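Local atomic coordinates of putative mandelate racemase (Zymomonas mobilis, PDB entry 2OX4), a protein that binds magnesium and probably acts as a lyase, perhaps a dehydratase, of the mandelate racemase branch of the enolase superfamily. Residues 125-130 / 236-241; 133-138 / 170-175; 201-206 / 210-215. One frame throughout, in Å; residues are numbered along the deposited sequence.

Interaction 1. Residues 125-130 / 236-241; sequences DLRVYA and NIFFYE. With MG (magnesium ion), chain O.
Arg127 and Tyr129 meet Phe238, Phe239 and Glu241 across a wide gap: the nearest CA atoms, those of Tyr129 and Phe238, are 11.2 Å apart, and the touching parts run 59° apart, as strands separated in one curled sheet rather than paired neighbours; side chains alone bridge the gap. At one end of the contact Arg127 reaches across with its chain extended from CG to NE, and CG lies opposite the backbone nitrogen (chi1 -173°). This extension carries Arg127 NH1 to 3.5 Å from Phe238 CZ, at the far end of the ring, with the guanidinium and ring planes turned 82° to each other. The other nitrogens of the guanidinium are held by acids, NH2 in a salt bridge with Asp211 and NE in one with Asp163, while Phe238 also packs on Pro186 of a second subunit. Further along, Tyr129 CE2 meets Phe239 CZ in a loose apolar touch at 4.5 Å. The Tyr129 hydroxyl ends 4.1 Å from Glu241 OE1, too far for a direct bond. Lys166 NZ joins them, hydrogen-bonded to the hydroxyl and salt-bridged to OE1, while Gln315 also binds the Tyr129 OH. Glu241, extended beyond CG, divides its carboxylate between two tasks: OE1 faces the lysine, and OE2 coordinates magnesium at 2.1 Å. Glu241 OE1 stays 4.0 Å from the magnesium, so the carboxylate binds through one oxygen. Water 2 and water 3 sit at 2.2 and 2.1 Å from the magnesium, and together with water 1, Glu215 and Glu267 they complete the metal's shell. Acids at the ends of successive strands, here Glu241 after Glu215 and before Glu267, gathered on one magnesium, are the hallmark of the modified (beta/alpha)-barrel of the enolase superfamily.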
loop_
_atom_site.group_PDB
_atom_site.type_symbol
_atom_site.label_atom_id
_atom_site.label_comp_id
_atom_site.label_asym_id
_atom_site.label_seq_id
_atom_site.Cartn_x
_atom_site.Cartn_y
_atom_site.Cartn_z
ATOM N N ASP C 125 -28.116 -13.225 30.313
ATOM C CA ASP C 125 -28.327 -14.433 29.514
ATOM C C ASP C 125 -27.845 -14.202 28.077
ATOM O O ASP C 125 -27.385 -13.107 27.749
ATOM C CB ASP C 125 -29.798 -14.916 29.573
ATOM C CG ASP C 125 -30.764 -14.008 28.810
ATOM O OD1 ASP C 125 -31.926 -14.429 28.595
ATOM O OD2 ASP C 125 -30.394 -12.877 28.428
ATOM N N LEU C 126 -27.957 -15.227 27.234
ATOM C CA LEU C 126 -27.405 -15.185 25.878
ATOM C C LEU C 126 -28.493 -15.506 24.859
ATOM O O LEU C 126 -29.172 -16.524 24.977
ATOM C CB LEU C 126 -26.278 -16.219 25.737
ATOM C CG LEU C 126 -25.115 -16.249 26.740
ATOM C CD1 LEU C 126 -24.268 -17.485 26.478
ATOM C CD2 LEU C 126 -24.252 -15.017 26.648
ATOM N N ARG C 127 -28.629 -14.645 23.855
ATOM C CA ARG C 127 -29.429 -14.950 22.674
ATOM C C ARG C 127 -28.893 -16.186 21.955
ATOM O O ARG C 127 -27.683 -16.370 21.848
ATOM C CB ARG C 127 -29.434 -13.759 21.725
ATOM C CG ARG C 127 -30.372 -13.932 20.557
ATOM C CD ARG C 127 -30.296 -12.766 19.584
ATOM N NE ARG C 127 -31.300 -12.916 18.538
ATOM C CZ ARG C 127 -31.255 -12.320 17.347
ATOM N NH1 ARG C 127 -30.248 -11.509 17.025
ATOM N NH2 ARG C 127 -32.224 -12.542 16.468
ATOM N N VAL C 128 -29.800 -17.035 21.474
ATOM C CA VAL C 128 -29.424 -18.297 20.836
ATOM C C VAL C 128 -30.082 -18.417 19.462
ATOM O O VAL C 128 -31.215 -17.971 19.270
ATOM C CB VAL C 128 -29.840 -19.528 21.703
ATOM C CG1 VAL C 128 -29.326 -20.802 21.090
ATOM C CG2 VAL C 128 -29.314 -19.399 23.142
ATOM N N TYR C 129 -29.370 -19.011 18.504
ATOM C CA TYR C 129 -29.995 -19.441 17.259
ATOM C C TYR C 129 -30.047 -20.955 17.101
ATOM O O TYR C 129 -29.178 -21.679 17.598
ATOM C CB TYR C 129 -29.372 -18.749 16.022
ATOM C CG TYR C 129 -27.968 -19.165 15.581
ATOM C CD1 TYR C 129 -27.754 -20.308 14.798
ATOM C CD2 TYR C 129 -26.866 -18.364 15.878
ATOM C CE1 TYR C 129 -26.470 -20.670 14.378
ATOM C CE2 TYR C 129 -25.590 -18.709 15.446
ATOM C CZ TYR C 129 -25.399 -19.843 14.684
ATOM O OH TYR C 129 -24.129 -20.157 14.263
ATOM N N ALA C 130 -31.094 -21.424 16.429
ATOM C CA ALA C 130 -31.248 -22.826 16.104
ATOM C C ALA C 130 -30.451 -23.164 14.847
ATOM O O ALA C 130 -30.758 -22.652 13.769
ATOM C CB ALA C 130 -32.739 -23.130 15.880
ATOM N N ASN C 236 -32.784 -9.890 3.804
ATOM C CA ASN C 236 -32.227 -9.451 5.094
ATOM C C ASN C 236 -31.498 -10.575 5.845
ATOM O O ASN C 236 -31.956 -11.064 6.881
ATOM C CB ASN C 236 -33.307 -8.785 5.973
ATOM C CG ASN C 236 -32.746 -8.213 7.278
ATOM O OD1 ASN C 236 -33.358 -8.350 8.343
ATOM N ND2 ASN C 236 -31.577 -7.572 7.196
ATOM N N ILE C 237 -30.364 -10.992 5.295
ATOM C CA ILE C 237 -29.577 -12.078 5.871
ATOM C C ILE C 237 -28.744 -11.512 7.016
ATOM O O ILE C 237 -28.068 -10.504 6.852
ATOM C CB ILE C 237 -28.678 -12.728 4.777
ATOM C CG1 ILE C 237 -29.538 -13.210 3.604
ATOM C CG2 ILE C 237 -27.801 -13.850 5.346
ATOM C CD1 ILE C 237 -30.651 -14.169 4.006
ATOM N N PHE C 238 -28.813 -12.157 8.182
ATOM C CA PHE C 238 -28.211 -11.637 9.403
ATOM C C PHE C 238 -26.679 -11.654 9.263
ATOM O O PHE C 238 -26.014 -10.637 9.450
ATOM C CB PHE C 238 -28.639 -12.522 10.583
ATOM C CG PHE C 238 -28.407 -11.905 11.926
ATOM C CD1 PHE C 238 -29.019 -10.700 12.274
ATOM C CD2 PHE C 238 -27.586 -12.531 12.851
ATOM C CE1 PHE C 238 -28.813 -10.132 13.520
ATOM C CE2 PHE C 238 -27.361 -11.963 14.114
ATOM C CZ PHE C 238 -27.973 -10.768 14.449
ATOM N N PHE C 239 -26.141 -12.818 8.925
ATOM C CA PHE C 239 -24.776 -12.924 8.426
ATOM C C PHE C 239 -24.596 -14.166 7.571
ATOM O O PHE C 239 -25.499 -15.000 7.487
ATOM C CB PHE C 239 -23.699 -12.749 9.530
ATOM C CG PHE C 239 -23.780 -13.715 10.698
ATOM C CD1 PHE C 239 -23.334 -15.034 10.572
ATOM C CD2 PHE C 239 -24.222 -13.286 11.945
ATOM C CE1 PHE C 239 -23.363 -15.917 11.661
ATOM C CE2 PHE C 239 -24.262 -14.170 13.039
ATOM C CZ PHE C 239 -23.832 -15.487 12.887
ATOM N N TYR C 240 -23.431 -14.272 6.940
ATOM C CA TYR C 240 -23.196 -15.177 5.817
ATOM C C TYR C 240 -21.876 -15.853 6.145
ATOM O O TYR C 240 -20.824 -15.188 6.185
ATOM C CB TYR C 240 -23.070 -14.308 4.554
ATOM C CG TYR C 240 -23.058 -14.999 3.195
ATOM C CD1 TYR C 240 -23.664 -16.240 2.987
ATOM C CD2 TYR C 240 -22.466 -14.356 2.096
ATOM C CE1 TYR C 240 -23.649 -16.844 1.704
ATOM C CE2 TYR C 240 -22.444 -14.939 0.832
ATOM C CZ TYR C 240 -23.036 -16.178 0.643
ATOM O OH TYR C 240 -23.015 -16.733 -0.612
ATOM N N GLU C 241 -21.940 -17.154 6.420
ATOM C CA GLU C 241 -20.879 -17.875 7.144
ATOM C C GLU C 241 -20.074 -18.814 6.235
ATOM O O GLU C 241 -20.651 -19.558 5.424
ATOM C CB GLU C 241 -21.470 -18.670 8.328
ATOM C CG GLU C 241 -20.512 -19.719 8.895
ATOM C CD GLU C 241 -21.057 -20.482 10.095
ATOM O OE1 GLU C 241 -22.077 -20.051 10.668
ATOM O OE2 GLU C 241 -20.441 -21.512 10.474
HETATM MG MG MG O . -20.212 -23.581 10.299
HETATM O O HOH W 1 -20.058 -25.939 10.272
HETATM O O HOH W 2 -19.253 -23.676 8.307
HETATM O O HOH W 3 -21.205 -24.020 12.091
#

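Interaction 2. Residues 133-138 / 170-175; sequences LQFGWG and LAHDRN
His172 is the whole of one side of this contact, meeting Phe135 and Gln134. The aromatic pair is oblique: ring centroids lie 5.6 Å apart and the planes stand at 85°. Phe135 CE1 approaches the imidazole at its edge, near the ring plane, and is 3.7 Å from His172 CE1 and equally far from NE2. From Gln134 it is the aliphatic part that touches, CG lying 3.9 Å from His172 CE1; the same CG sits 4.2 Å above the centre of the Phe135 ring. Both segments are loops that follow barrel strands, 126-131 and 164-167, in the (beta/alpha)-barrel domain, so the contact ties adjacent strand-to-helix connections together. Polar bonds hold the loop of 133-138. Gly136 N to Leu133 O, 2.9 Å, closes the 3-10 turn of residues 133-135, and a side chain at Gly136 would run into the carbonyl of Phe135. Gln134 is bent at chi2 (-81°), which turns its amide aside from the imidazole; NE2 bonds to Gln132 OE1 and OE1 accepts a hydrogen bond from the backbone N of Asp168.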
loop_
_atom_site.group_PDB
_atom_site.type_symbol
_atom_site.label_atom_id
_atom_site.label_comp_id
_atom_site.label_asym_id
_atom_site.label_seq_id
_atom_site.Cartn_x
_atom_site.Cartn_y
_atom_site.Cartn_z
ATOM N N LEU C 133 -30.679 -26.182 10.218
ATOM C CA LEU C 133 -32.068 -26.611 9.987
ATOM C C LEU C 133 -32.185 -27.635 8.869
ATOM O O LEU C 133 -33.115 -28.444 8.859
ATOM C CB LEU C 133 -32.960 -25.423 9.623
ATOM C CG LEU C 133 -33.194 -24.243 10.561
ATOM C CD1 LEU C 133 -34.080 -23.231 9.837
ATOM C CD2 LEU C 133 -33.804 -24.668 11.882
ATOM N N GLN C 134 -31.249 -27.591 7.922
ATOM C CA GLN C 134 -31.258 -28.521 6.791
ATOM C C GLN C 134 -31.082 -29.999 7.191
ATOM O O GLN C 134 -31.295 -30.889 6.366
ATOM C CB GLN C 134 -30.236 -28.086 5.724
ATOM C CG GLN C 134 -28.788 -28.415 6.051
ATOM C CD GLN C 134 -28.119 -27.419 6.994
ATOM O OE1 GLN C 134 -28.714 -26.420 7.402
ATOM N NE2 GLN C 134 -26.859 -27.695 7.339
ATOM N N PHE C 135 -30.705 -30.255 8.447
ATOM C CA PHE C 135 -30.579 -31.624 8.969
ATOM C C PHE C 135 -31.746 -32.015 9.884
ATOM O O PHE C 135 -31.728 -33.084 10.509
ATOM C CB PHE C 135 -29.263 -31.806 9.728
ATOM C CG PHE C 135 -28.045 -31.714 8.857
ATOM C CD1 PHE C 135 -27.985 -32.399 7.650
ATOM C CD2 PHE C 135 -26.957 -30.937 9.244
ATOM C CE1 PHE C 135 -26.858 -32.315 6.842
ATOM C CE2 PHE C 135 -25.829 -30.845 8.441
ATOM C CZ PHE C 135 -25.782 -31.534 7.237
ATOM N N GLY C 136 -32.745 -31.143 9.961
ATOM C CA GLY C 136 -33.884 -31.343 10.848
ATOM C C GLY C 136 -33.702 -30.704 12.216
ATOM O O GLY C 136 -32.643 -30.839 12.849
ATOM N N TRP C 137 -34.741 -30.010 12.670
ATOM C CA TRP C 137 -34.848 -29.595 14.065
ATOM C C TRP C 137 -35.833 -30.510 14.816
ATOM O O TRP C 137 -36.952 -30.102 15.108
ATOM C CB TRP C 137 -35.298 -28.128 14.127
ATOM C CG TRP C 137 -35.031 -27.497 15.465
ATOM C CD1 TRP C 137 -35.948 -27.201 16.428
ATOM C CD2 TRP C 137 -33.754 -27.103 15.989
ATOM N NE1 TRP C 137 -35.326 -26.648 17.519
ATOM C CE2 TRP C 137 -33.977 -26.577 17.278
ATOM C CE3 TRP C 137 -32.442 -27.144 15.492
ATOM C CZ2 TRP C 137 -32.942 -26.089 18.079
ATOM C CZ3 TRP C 137 -31.413 -26.660 16.291
ATOM C CH2 TRP C 137 -31.670 -26.141 17.571
ATOM N N GLY C 138 -35.422 -31.730 15.163
ATOM C CA GLY C 138 -34.437 -31.961 16.208
ATOM C C GLY C 138 -33.821 -33.349 16.308
ATOM O O GLY C 138 -32.631 -33.512 16.042
ATOM N N LEU C 170 -27.389 -24.440 0.103
ATOM C CA LEU C 170 -26.744 -24.857 -1.157
ATOM C C LEU C 170 -26.282 -26.298 -1.160
ATOM O O LEU C 170 -26.117 -26.887 -2.235
ATOM C CB LEU C 170 -25.572 -23.916 -1.536
ATOM C CG LEU C 170 -25.919 -22.448 -1.814
ATOM C CD1 LEU C 170 -24.656 -21.565 -1.915
ATOM C CD2 LEU C 170 -26.790 -22.272 -3.048
ATOM N N ALA C 171 -26.082 -26.878 0.027
ATOM C CA ALA C 171 -25.375 -28.150 0.154
ATOM C C ALA C 171 -26.121 -29.317 -0.500
ATOM O O ALA C 171 -25.495 -30.235 -1.044
ATOM C CB ALA C 171 -25.096 -28.466 1.602
ATOM N N HIS C 172 -27.450 -29.287 -0.423
ATOM C CA HIS C 172 -28.261 -30.431 -0.848
ATOM C C HIS C 172 -29.075 -30.100 -2.078
ATOM O O HIS C 172 -29.579 -28.985 -2.223
ATOM C CB HIS C 172 -29.175 -30.902 0.287
ATOM C CG HIS C 172 -28.429 -31.283 1.523
ATOM N ND1 HIS C 172 -28.169 -30.390 2.537
ATOM C CD2 HIS C 172 -27.855 -32.452 1.893
ATOM C CE1 HIS C 172 -27.481 -30.994 3.489
ATOM N NE2 HIS C 172 -27.273 -32.246 3.120
ATOM N N ASP C 173 -29.194 -31.081 -2.976
ATOM C CA ASP C 173 -30.157 -30.972 -4.069
ATOM C C ASP C 173 -31.590 -31.106 -3.558
ATOM O O ASP C 173 -31.806 -31.310 -2.362
ATOM C CB ASP C 173 -29.840 -31.949 -5.223
ATOM C CG ASP C 173 -30.036 -33.429 -4.858
ATOM O OD1 ASP C 173 -29.490 -34.281 -5.598
ATOM O OD2 ASP C 173 -30.722 -33.763 -3.862
ATOM N N ARG C 174 -32.557 -31.006 -4.462
ATOM C CA ARG C 174 -33.971 -31.041 -4.090
ATOM C C ARG C 174 -34.476 -32.411 -3.580
ATOM O O ARG C 174 -35.576 -32.499 -3.035
ATOM C CB ARG C 174 -34.832 -30.522 -5.239
ATOM C CG ARG C 174 -34.823 -29.003 -5.415
ATOM C CD ARG C 174 -36.020 -28.585 -6.243
ATOM N NE ARG C 174 -36.136 -27.145 -6.494
ATOM C CZ ARG C 174 -35.668 -26.533 -7.580
ATOM N NH1 ARG C 174 -35.023 -27.232 -8.505
ATOM N NH2 ARG C 174 -35.841 -25.225 -7.743
ATOM N N ASN C 175 -33.664 -33.460 -3.728
ATOM C CA ASN C 175 -33.900 -34.740 -3.035
ATOM C C ASN C 175 -33.165 -34.870 -1.701
ATOM O O ASN C 175 -33.205 -35.927 -1.064
ATOM C CB ASN C 175 -33.533 -35.940 -3.925
ATOM C CG ASN C 175 -34.169 -35.877 -5.299
ATOM O OD1 ASN C 175 -33.527 -36.195 -6.299
ATOM N ND2 ASN C 175 -35.433 -35.465 -5.359
#

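Interaction 3. Residues 201-206 / 210-215; sequences AIRNAV and VDIIVE. With MG (magnesium ion), chain O.
Arg203 and Val206, on the last turns of helix 189-206, pack against Val210 and Ile212 where the helix returns to strand 211-215, the closing half of a beta-alpha-beta crossover in the barrel. The arginine chain is bent at chi2 and chi3 (62° and 72°), folding its guanidinium back over the strand. Arg203 NH1 donates to Val210 O at 2.7 Å (153° at the hydrogen), with the oxygen close to the guanidinium plane and the donor nearly in line with its carbonyl. Over one face of the group lies Ile212 CD1, 3.4 Å from Arg203 CZ. At its edge, Arg203 NH2 donates to water 4 at 3.0 Å; this water also binds Asp211 OD1 and Ile212 N. Gly207 O and Phe235 O take further bonds from Arg203. With a leucine here, the donors to these three carbonyls are gone, which would probably leave their oxygens without mates and water 4 held by Asp211 and Ile212 alone. Beside it, Ile202 CG2 meets Ile212 CD1 at 3.8 Å, and Val206 CG2 meets Val210 CB at 3.7 Å. At the strand's far end, Glu215 OE1 coordinates magnesium at 2.2 Å, and OE2 accepts a bond from water 2, itself a ligand of the metal. Helix 147-159 covers Ile202, Val206 and Val210, while strand 211-215 lies between strands 164-167 and 237-241.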
loop_
_atom_site.group_PDB
_atom_site.type_symbol
_atom_site.label_atom_id
_atom_site.label_comp_id
_atom_site.label_asym_id
_atom_site.label_seq_id
_atom_site.Cartn_x
_atom_site.Cartn_y
_atom_site.Cartn_z
ATOM N N ALA C 201 -38.675 -19.221 1.267
ATOM C CA ALA C 201 -39.630 -20.055 2.008
ATOM C C ALA C 201 -39.546 -19.816 3.517
ATOM O O ALA C 201 -40.571 -19.632 4.187
ATOM C CB ALA C 201 -39.403 -21.525 1.700
ATOM N N ILE C 202 -38.322 -19.830 4.039
ATOM C CA ILE C 202 -38.089 -19.595 5.458
ATOM C C ILE C 202 -38.525 -18.186 5.858
ATOM O O ILE C 202 -39.251 -18.031 6.837
ATOM C CB ILE C 202 -36.620 -19.847 5.859
ATOM C CG1 ILE C 202 -36.272 -21.339 5.748
ATOM C CG2 ILE C 202 -36.367 -19.375 7.277
ATOM C CD1 ILE C 202 -34.748 -21.629 5.631
ATOM N N ARG C 203 -38.105 -17.170 5.097
ATOM C CA ARG C 203 -38.428 -15.772 5.416
ATOM C C ARG C 203 -39.939 -15.501 5.392
ATOM O O ARG C 203 -40.480 -14.816 6.273
ATOM C CB ARG C 203 -37.705 -14.802 4.471
ATOM C CG ARG C 203 -38.119 -13.326 4.596
ATOM C CD ARG C 203 -37.817 -12.726 5.983
ATOM N NE ARG C 203 -36.381 -12.503 6.214
ATOM C CZ ARG C 203 -35.775 -12.610 7.397
ATOM N NH1 ARG C 203 -36.463 -12.950 8.483
ATOM N NH2 ARG C 203 -34.462 -12.387 7.492
ATOM N N ASN C 204 -40.605 -16.025 4.374
ATOM C CA ASN C 204 -42.072 -15.991 4.316
ATOM C C ASN C 204 -42.748 -16.642 5.525
ATOM O O ASN C 204 -43.761 -16.131 6.022
ATOM C CB ASN C 204 -42.566 -16.652 3.023
ATOM C CG ASN C 204 -42.354 -15.775 1.793
ATOM O OD1 ASN C 204 -42.124 -14.569 1.900
ATOM N ND2 ASN C 204 -42.468 -16.384 0.611
ATOM N N ALA C 205 -42.208 -17.769 5.978
ATOM C CA ALA C 205 -42.770 -18.504 7.114
ATOM C C ALA C 205 -42.543 -17.804 8.459
ATOM O O ALA C 205 -43.472 -17.699 9.266
ATOM C CB ALA C 205 -42.246 -19.928 7.152
ATOM N N VAL C 206 -41.322 -17.325 8.701
ATOM C CA VAL C 206 -40.961 -16.800 10.021
ATOM C C VAL C 206 -41.187 -15.289 10.201
ATOM O O VAL C 206 -41.204 -14.795 11.334
ATOM C CB VAL C 206 -39.506 -17.178 10.447
ATOM C CG1 VAL C 206 -39.295 -18.674 10.401
ATOM C CG2 VAL C 206 -38.457 -16.448 9.574
ATOM N N VAL C 210 -37.524 -12.747 12.883
ATOM C CA VAL C 210 -36.698 -13.913 13.153
ATOM C C VAL C 210 -35.528 -13.831 12.180
ATOM O O VAL C 210 -35.723 -13.776 10.974
ATOM C CB VAL C 210 -37.497 -15.237 12.954
ATOM C CG1 VAL C 210 -36.578 -16.449 13.028
ATOM C CG2 VAL C 210 -38.636 -15.352 13.992
ATOM N N ASP C 211 -34.312 -13.779 12.710
ATOM C CA ASP C 211 -33.143 -13.613 11.857
ATOM C C ASP C 211 -32.727 -14.914 11.180
ATOM O O ASP C 211 -32.902 -16.001 11.729
ATOM C CB ASP C 211 -31.998 -12.996 12.643
ATOM C CG ASP C 211 -32.241 -11.531 12.941
ATOM O OD1 ASP C 211 -32.516 -10.749 11.995
ATOM O OD2 ASP C 211 -32.169 -11.167 14.126
ATOM N N ILE C 212 -32.185 -14.786 9.967
ATOM C CA ILE C 212 -31.764 -15.929 9.179
ATOM C C ILE C 212 -30.275 -15.756 8.874
ATOM O O ILE C 212 -29.877 -14.756 8.278
ATOM C CB ILE C 212 -32.542 -16.010 7.835
ATOM C CG1 ILE C 212 -34.058 -16.091 8.087
ATOM C CG2 ILE C 212 -32.043 -17.199 7.012
ATOM C CD1 ILE C 212 -34.918 -15.877 6.815
ATOM N N ILE C 213 -29.487 -16.732 9.297
ATOM C CA ILE C 213 -28.070 -16.830 8.961
ATOM C C ILE C 213 -27.911 -17.881 7.864
ATOM O O ILE C 213 -28.474 -18.972 7.953
ATOM C CB ILE C 213 -27.265 -17.256 10.211
ATOM C CG1 ILE C 213 -27.428 -16.214 11.325
ATOM C CG2 ILE C 213 -25.785 -17.518 9.846
ATOM C CD1 ILE C 213 -27.265 -16.793 12.709
ATOM N N VAL C 214 -27.162 -17.543 6.818
ATOM C CA VAL C 214 -26.896 -18.487 5.742
ATOM C C VAL C 214 -25.479 -19.064 5.849
ATOM O O VAL C 214 -24.500 -18.317 5.896
ATOM C CB VAL C 214 -27.169 -17.840 4.356
ATOM C CG1 VAL C 214 -26.683 -18.758 3.221
ATOM C CG2 VAL C 214 -28.690 -17.538 4.200
ATOM N N GLU C 215 -25.393 -20.391 5.890
ATOM C CA GLU C 215 -24.157 -21.140 6.116
ATOM C C GLU C 215 -23.727 -21.816 4.808
ATOM O O GLU C 215 -24.459 -22.656 4.278
ATOM C CB GLU C 215 -24.440 -22.181 7.217
ATOM C CG GLU C 215 -23.592 -23.446 7.246
ATOM C CD GLU C 215 -22.254 -23.238 7.919
ATOM O OE1 GLU C 215 -22.100 -23.622 9.101
ATOM O OE2 GLU C 215 -21.334 -22.703 7.265
HETATM MG MG MG O . -20.212 -23.581 10.299
HETATM O O HOH W 4 -32.141 -11.875 9.352
HETATM O O HOH W 2 -19.253 -23.676 8.307
HETATM O O HOH W 1 -20.058 -25.939 10.272
HETATM O O HOH W 3 -21.205 -24.020 12.091
#

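How the interactions relate
Interactions 1 and 3 share a sheet, strands 211-215 and 237-241 being neighbours in it, and their centres lie 10 Å apart. The salt bridge from Arg127 NH2 to Asp211 OD2, 2.7 Å, joins them, as does a probable backbone hydrogen bond from Phe238 N to Ile212 O, 2.8 Å. Both end on the same magnesium, through Glu241 and Glu215. Interaction 2 touches interaction 1 where Ala130 CB packs on Trp137 CH2, 3.6 Å away. It has no direct touch with interaction 3, yet Gln134 bonds to Gln132, whose amide reaches Glu215 OE1, so Gln134 stands one residue further from the metal than Gln132, its nearest side-chain atom about 8 Å from the magnesium.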